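Local coordinates for protein Aac(6')-ib (Escherichia coli, PDB 2BUE) that probably transfers an acetyl group from acetyl-CoA to the 6'-amino group of aminoglycosides such as kanamycin B, conferring resistance to these antibiotics, at residues Arg29-Glu33 with His34-Met38; Leu99-Asp103 with Gly104-Glu108. The protein carries 2 engineered substitutions. One frame throughout, in Å; residues are numbered along the deposited sequence. Where two conformers were deposited one is given.

Interaction 1: residues Arg29-Glu33 with His34-Met38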
loop_
_atom_site.group_PDB
_atom_site.type_symbol
_atom_site.label_atom_id
_atom_site.label_comp_id
_atom_site.label_asym_id
_atom_site.label_seq_id
_atom_site.Cartn_x
_atom_site.Cartn_y
_atom_site.Cartn_z
ATOM N N ARG A 29 9.345 8.142 3.056
ATOM C CA ARG A 29 9.955 9.056 2.107
ATOM C C ARG A 29 9.584 8.610 0.715
ATOM O O ARG A 29 9.290 7.427 0.511
ATOM C CB ARG A 29 11.486 9.041 2.262
ATOM C CG ARG A 29 12.159 7.701 1.946
ATOM C CD ARG A 29 13.689 7.847 2.000
ATOM N NE ARG A 29 14.407 6.595 1.763
ATOM C CZ ARG A 29 14.611 6.055 0.559
ATOM N NH1 ARG A 29 14.123 6.637 -0.555
ATOM N NH2 ARG A 29 15.306 4.923 0.485
ATOM N N LEU A 30 9.609 9.530 -0.247
ATOM C CA LEU A 30 9.419 9.138 -1.649
ATOM C C LEU A 30 10.499 8.151 -2.043
ATOM O O LEU A 30 11.668 8.307 -1.668
ATOM C CB LEU A 30 9.459 10.328 -2.618
ATOM C CG LEU A 30 8.309 11.325 -2.641
ATOM C CD1 LEU A 30 8.659 12.476 -3.608
ATOM C CD2 LEU A 30 6.953 10.676 -3.052
ATOM N N MET A 31 10.109 7.129 -2.797
ATOM C CA MET A 31 11.090 6.259 -3.433
ATOM C C MET A 31 11.705 6.987 -4.632
ATOM O O MET A 31 11.026 7.762 -5.311
ATOM C CB MET A 31 10.391 4.985 -3.918
ATOM C CG MET A 31 11.389 3.880 -4.274
ATOM S SD MET A 31 10.636 2.375 -4.874
ATOM C CE MET A 31 10.173 2.806 -6.527
ATOM N N THR A 32 12.981 6.725 -4.875
ATOM C CA THR A 32 13.680 7.264 -6.037
ATOM C C THR A 32 14.191 6.132 -6.918
ATOM O O THR A 32 14.229 4.961 -6.493
ATOM C CB THR A 32 14.881 8.150 -5.608
ATOM O OG1 THR A 32 15.963 7.313 -5.188
ATOM C CG2 THR A 32 14.493 9.120 -4.449
ATOM N N GLU A 33 14.626 6.484 -8.131
ATOM C CA GLU A 33 15.302 5.505 -9.008
ATOM C C GLU A 33 16.483 4.770 -8.337
ATOM O O GLU A 33 16.795 3.632 -8.702
ATOM C CB GLU A 33 15.763 6.151 -10.328
ATOM C CG GLU A 33 16.829 7.205 -10.134
ATOM C CD GLU A 33 17.230 7.900 -11.426
ATOM O OE1 GLU A 33 17.085 7.294 -12.518
ATOM O OE2 GLU A 33 17.691 9.061 -11.332
ATOM N N HIS A 34 17.135 5.409 -7.363
ATOM C CA HIS A 34 18.241 4.791 -6.613
ATOM C C HIS A 34 17.843 3.641 -5.696
ATOM O O HIS A 34 18.704 2.899 -5.228
ATOM C CB HIS A 34 19.006 5.855 -5.830
ATOM C CG HIS A 34 19.438 6.991 -6.692
ATOM N ND1 HIS A 34 20.441 6.862 -7.629
ATOM C CD2 HIS A 34 18.952 8.246 -6.827
ATOM C CE1 HIS A 34 20.583 8.006 -8.277
ATOM N NE2 HIS A 34 19.689 8.861 -7.812
ATOM N N ASP A 35 16.536 3.505 -5.448
ATOM C CA ASP A 35 15.999 2.444 -4.607
ATOM C C ASP A 35 15.610 1.179 -5.387
ATOM O O ASP A 35 15.220 0.172 -4.777
ATOM C CB ASP A 35 14.755 2.954 -3.855
ATOM C CG ASP A 35 15.074 4.102 -2.891
ATOM O OD1 ASP A 35 16.063 3.986 -2.125
ATOM O OD2 ASP A 35 14.337 5.113 -2.927
ATOM N N LEU A 36 15.694 1.228 -6.714
ATOM C CA LEU A 36 15.101 0.174 -7.542
ATOM C C LEU A 36 15.833 -1.159 -7.377
ATOM O O LEU A 36 15.191 -2.212 -7.317
ATOM C CB LEU A 36 15.006 0.576 -9.011
ATOM C CG LEU A 36 14.038 1.741 -9.283
ATOM C CD1 LEU A 36 14.274 2.258 -10.676
ATOM C CD2 LEU A 36 12.570 1.313 -9.131
ATOM N N ALA A 37 17.157 -1.110 -7.273
ATOM C CA ALA A 37 17.923 -2.362 -7.049
ATOM C C ALA A 37 17.506 -3.049 -5.751
ATOM O O ALA A 37 17.292 -4.293 -5.718
ATOM C CB ALA A 37 19.439 -2.073 -7.039
ATOM N N MET A 38 17.377 -2.234 -4.698
ATOM C CA MET A 38 16.910 -2.700 -3.385
ATOM C C MET A 38 15.490 -3.268 -3.465
ATOM O O MET A 38 15.216 -4.364 -2.958
ATOM C CB MET A 38 16.981 -1.559 -2.367
ATOM C CG MET A 38 16.451 -1.941 -0.986
ATOM S SD MET A 38 16.545 -0.547 0.156
ATOM C CE MET A 38 15.317 0.578 -0.483
HETATM O O HOH W 1 17.045 6.871 -2.493
HETATM O O HOH W 2 18.588 1.356 -8.230
#
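Arg29 meets the carboxylate of Asp35 end-on in a two-pronged salt bridge, NH1 to OD2 at 2.8 Å and NH2 to OD1 at 2.9 Å. Both oxygens lie near the guanidinium plane, yet the carboxylate is turned 39° from it: NH1 reaches OD2 on its syn side, whereas NH2 comes at OD1 from above the carboxylate plane. The arginine chain manages this by placing CG between its backbone N and carbonyl carbon (chi1 64°) and then running extended to NE.

OD2 has a second firm donor. The backbone N of Thr32 lies 2.9 Å from Asp35 OD2, on the anti side and across the plane from Arg29 NH1, in a nearly straight bond. In return, Asp35 N donates to Thr32 O at 2.9 Å, a reciprocal pair that closes the turn leading into the helix. Thr32 OG1 accepts only a weak bond from His34 N; a water joins it to Asp35 OD1. Met31 CG lies against Asp35, and farther out its CE packs on Leu36 CD2 at 3.8 Å, the two side chains crossing at about a right angle. Glu33 CG sits over one face of the His34 ring in a CH-pi contact.

The contact turns the chain from edge strand 26-30 into helix 36-43. Ile82 of the adjacent strand 78-85 touches both Arg29 and Asp35, while Tyr92 of strand 88-97 packs on Met31.

Interaction 2: residues Leu99-Asp103 with Gly104-Glu108. Engineered in segment 104-108: Trp105 (natural residue Arg). With RIO (ribostamycin), chain C.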
loop_
_atom_site.group_PDB
_atom_site.type_symbol
_atom_site.label_atom_id
_atom_site.label_comp_id
_atom_site.label_asym_id
_atom_site.label_seq_id
_atom_site.Cartn_x
_atom_site.Cartn_y
_atom_site.Cartn_z
ATOM N N LEU A 99 -9.732 6.543 -8.986
ATOM C CA LEU A 99 -10.384 6.945 -10.232
ATOM C C LEU A 99 -9.404 6.925 -11.438
ATOM O O LEU A 99 -9.827 6.694 -12.590
ATOM C CB LEU A 99 -11.017 8.322 -10.028
ATOM C CG LEU A 99 -12.007 8.851 -11.058
ATOM C CD1 LEU A 99 -13.225 7.967 -11.068
ATOM C CD2 LEU A 99 -12.390 10.285 -10.692
ATOM N N GLY A 100 -8.106 7.075 -11.147
ATOM C CA GLY A 100 -6.991 7.112 -12.145
ATOM C C GLY A 100 -6.197 5.839 -12.434
ATOM O O GLY A 100 -5.112 5.877 -13.037
ATOM N N SER A 101 -6.768 4.694 -12.073
ATOM C CA SER A 101 -6.063 3.427 -12.176
ATOM C C SER A 101 -6.199 2.814 -13.567
ATOM O O SER A 101 -7.052 3.228 -14.348
ATOM C CB SER A 101 -6.590 2.486 -11.096
ATOM O OG SER A 101 -6.437 3.103 -9.828
ATOM N N GLY A 102 -5.383 1.800 -13.849
ATOM C CA GLY A 102 -5.419 1.093 -15.150
ATOM C C GLY A 102 -6.766 0.462 -15.483
ATOM O O GLY A 102 -7.620 0.320 -14.613
ATOM N N ASP A 103 -6.943 0.080 -16.748
ATOM C CA ASP A 103 -8.152 -0.598 -17.203
ATOM C C ASP A 103 -8.505 -1.771 -16.277
ATOM O O ASP A 103 -7.653 -2.586 -15.913
ATOM C CB ASP A 103 -7.957 -1.119 -18.642
ATOM C CG ASP A 103 -9.279 -1.325 -19.406
ATOM O OD1 ASP A 103 -10.374 -0.989 -18.891
ATOM O OD2 ASP A 103 -9.217 -1.823 -20.559
ATOM N N GLY A 104 -9.769 -1.826 -15.897
ATOM C CA GLY A 104 -10.271 -2.900 -15.065
ATOM C C GLY A 104 -10.264 -2.568 -13.586
ATOM O O GLY A 104 -10.931 -3.244 -12.806
ATOM N N TRP A 105 -9.473 -1.556 -13.198
ATOM C CA TRP A 105 -9.329 -1.197 -11.784
ATOM C C TRP A 105 -10.292 -0.083 -11.373
ATOM O O TRP A 105 -10.335 0.976 -12.020
ATOM C CB TRP A 105 -7.891 -0.760 -11.483
ATOM C CG TRP A 105 -6.911 -1.878 -11.499
ATOM C CD1 TRP A 105 -6.045 -2.211 -12.514
ATOM C CD2 TRP A 105 -6.660 -2.792 -10.433
ATOM N NE1 TRP A 105 -5.270 -3.293 -12.136
ATOM C CE2 TRP A 105 -5.651 -3.694 -10.878
ATOM C CE3 TRP A 105 -7.230 -2.977 -9.163
ATOM C CZ2 TRP A 105 -5.172 -4.752 -10.072
ATOM C CZ3 TRP A 105 -6.750 -4.015 -8.356
ATOM C CH2 TRP A 105 -5.734 -4.893 -8.814
ATOM N N TRP A 106 -11.053 -0.335 -10.303
ATOM C CA TRP A 106 -11.921 0.666 -9.658
ATOM C C TRP A 106 -12.848 1.355 -10.648
ATOM O O TRP A 106 -13.044 2.567 -10.586
ATOM C CB TRP A 106 -11.083 1.675 -8.806
ATOM C CG TRP A 106 -10.045 0.890 -8.057
ATOM C CD1 TRP A 106 -8.687 0.987 -8.176
ATOM C CD2 TRP A 106 -10.293 -0.209 -7.165
ATOM N NE1 TRP A 106 -8.068 0.036 -7.397
ATOM C CE2 TRP A 106 -9.025 -0.716 -6.764
ATOM C CE3 TRP A 106 -11.457 -0.797 -6.646
ATOM C CZ2 TRP A 106 -8.891 -1.806 -5.889
ATOM C CZ3 TRP A 106 -11.328 -1.904 -5.776
ATOM C CH2 TRP A 106 -10.048 -2.378 -5.391
ATOM N N GLU A 107 -13.453 0.562 -11.532
ATOM C CA GLU A 107 -14.284 1.112 -12.614
ATOM C C GLU A 107 -15.619 1.718 -12.161
ATOM O O GLU A 107 -16.264 2.464 -12.926
ATOM C CB GLU A 107 -14.507 0.056 -13.702
ATOM C CG GLU A 107 -13.234 -0.319 -14.450
ATOM C CD GLU A 107 -13.481 -1.260 -15.608
ATOM O OE1 GLU A 107 -14.469 -2.023 -15.559
ATOM O OE2 GLU A 107 -12.671 -1.238 -16.558
ATOM N N GLU A 108 -16.043 1.402 -10.938
ATOM C CA GLU A 108 -17.267 2.012 -10.354
ATOM C C GLU A 108 -16.975 3.263 -9.536
ATOM O O GLU A 108 -17.908 3.930 -9.060
ATOM C CB GLU A 108 -18.049 1.035 -9.461
ATOM C CG GLU A 108 -18.267 -0.374 -10.028
ATOM C CD GLU A 108 -18.631 -0.398 -11.499
ATOM O OE1 GLU A 108 -19.539 0.364 -11.922
ATOM O OE2 GLU A 108 -18.010 -1.203 -12.241
HETATM O O1 RIO C . 2.699 -2.803 -7.746
HETATM C C1 RIO C . 2.919 -1.723 -8.666
HETATM C C2 RIO C . 2.199 -2.051 -9.980
HETATM O O2 RIO C . 1.031 -2.869 -9.760
HETATM C C3 RIO C . -0.123 -2.026 -9.612
HETATM O O3 RIO C . -0.553 -1.989 -8.236
HETATM C C4 RIO C . -1.977 -2.356 -8.046
HETATM C C5 RIO C . -2.918 -1.129 -8.213
HETATM O O4 RIO C . -2.830 -0.612 -9.530
HETATM C C6 RIO C . -4.391 -1.418 -7.871
HETATM N N1 RIO C . -5.152 -0.136 -7.894
HETATM C C7 RIO C . -4.499 -2.050 -6.457
HETATM C C8 RIO C . -3.636 -3.326 -6.372
HETATM N N2 RIO C . -3.832 -3.943 -5.029
HETATM C C9 RIO C . -2.126 -2.995 -6.635
HETATM O O5 RIO C . -1.455 -4.289 -6.669
HETATM C C10 RIO C . -0.182 -4.292 -6.022
HETATM O O6 RIO C . -0.317 -4.524 -4.641
HETATM C C11 RIO C . -0.764 -5.871 -4.252
HETATM C C12 RIO C . -0.670 -5.924 -2.708
HETATM N N3 RIO C . -1.805 -5.212 -2.099
HETATM C C13 RIO C . 0.133 -6.971 -4.899
HETATM O O7 RIO C . -0.467 -8.257 -4.611
HETATM C C14 RIO C . 0.227 -6.748 -6.428
HETATM O O8 RIO C . 1.031 -7.766 -7.091
HETATM C C15 RIO C . 0.730 -5.330 -6.741
HETATM N N4 RIO C . 0.773 -5.061 -8.179
HETATM C C16 RIO C . 0.291 -0.641 -10.174
HETATM O O9 RIO C . -0.555 -0.381 -11.283
HETATM C C17 RIO C . 1.695 -0.861 -10.765
HETATM O O10 RIO C . 1.530 -1.282 -12.148
HETATM O O HOH W 3 -9.786 3.531 -12.183
HETATM O O HOH W 4 -10.126 2.220 -14.526
#
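Ser101 and Trp105 touch through their CB atoms, 3.5 Å apart, across a loop closed by a type II beta turn from Gly102 to Trp105. Trp105 is an engineered residue, arginine in the natural sequence.

The turn's backbone bond runs from Trp105 N to Gly102 O at 3.0 Å, with Gly104 at a positive phi of 94°, where a CB would clash with the carbonyl O of Asp103. Two waters further tie the arms together: one accepts from Ser101 N and approaches Trp105 O, the other lies between Gly102 O and Trp105 O. Ser101 OG finds its main partner just before these residues, in Ala98 O.

Aromatic contacts shape the ligand side. Trp105, with CG anti to its carbonyl carbon (chi1 -72°), lays one indole face against ribostamycin, whose C6 is 3.5 Å from CE3, while Gly102 O lies at the ring edge. CE3 itself sits over the rim of one face of Trp106. The Trp106 ring turns its edge to the drug, with NE1 3.0 Å from ribostamycin N1 and CD1 3.5 Å from Ser101 OG.

Like charges approach at the outer end. In one of two Glu107 conformers OE2 lies 3.3 Å from Asp103 OD1, with a weak bond from Gly104 N; the second position leaves this approach doubtful.

The chemistry divides: in this construct the engineered Trp105 gives the drug a flat carbon face, while Trp106 meets the amine N1 edge-on; if Glu107 takes this position, the two acids would probably repel, and its second conformer may relieve that.

How the interactions relate
Interaction 1 comes first along the chain and closes well before interaction 2 opens; their centres lie 26 Å apart, with nearest atoms about 16 Å apart and no touch. Both belong to the same GNAT domain and are related through its mixed sheet. Residues 29-38 leave edge strand 26-30 for helix 36-43, whereas residues 99-108 form part of the loop between the neighbouring strands 88-97 and 114-121. Strand 88-97 links them, since it packs against the first contact and leads into the second. Ribostamycin lies between: interaction 2 borders it directly, while interaction 1 is structural, the Met31 side chain staying about 9 Å from the drug.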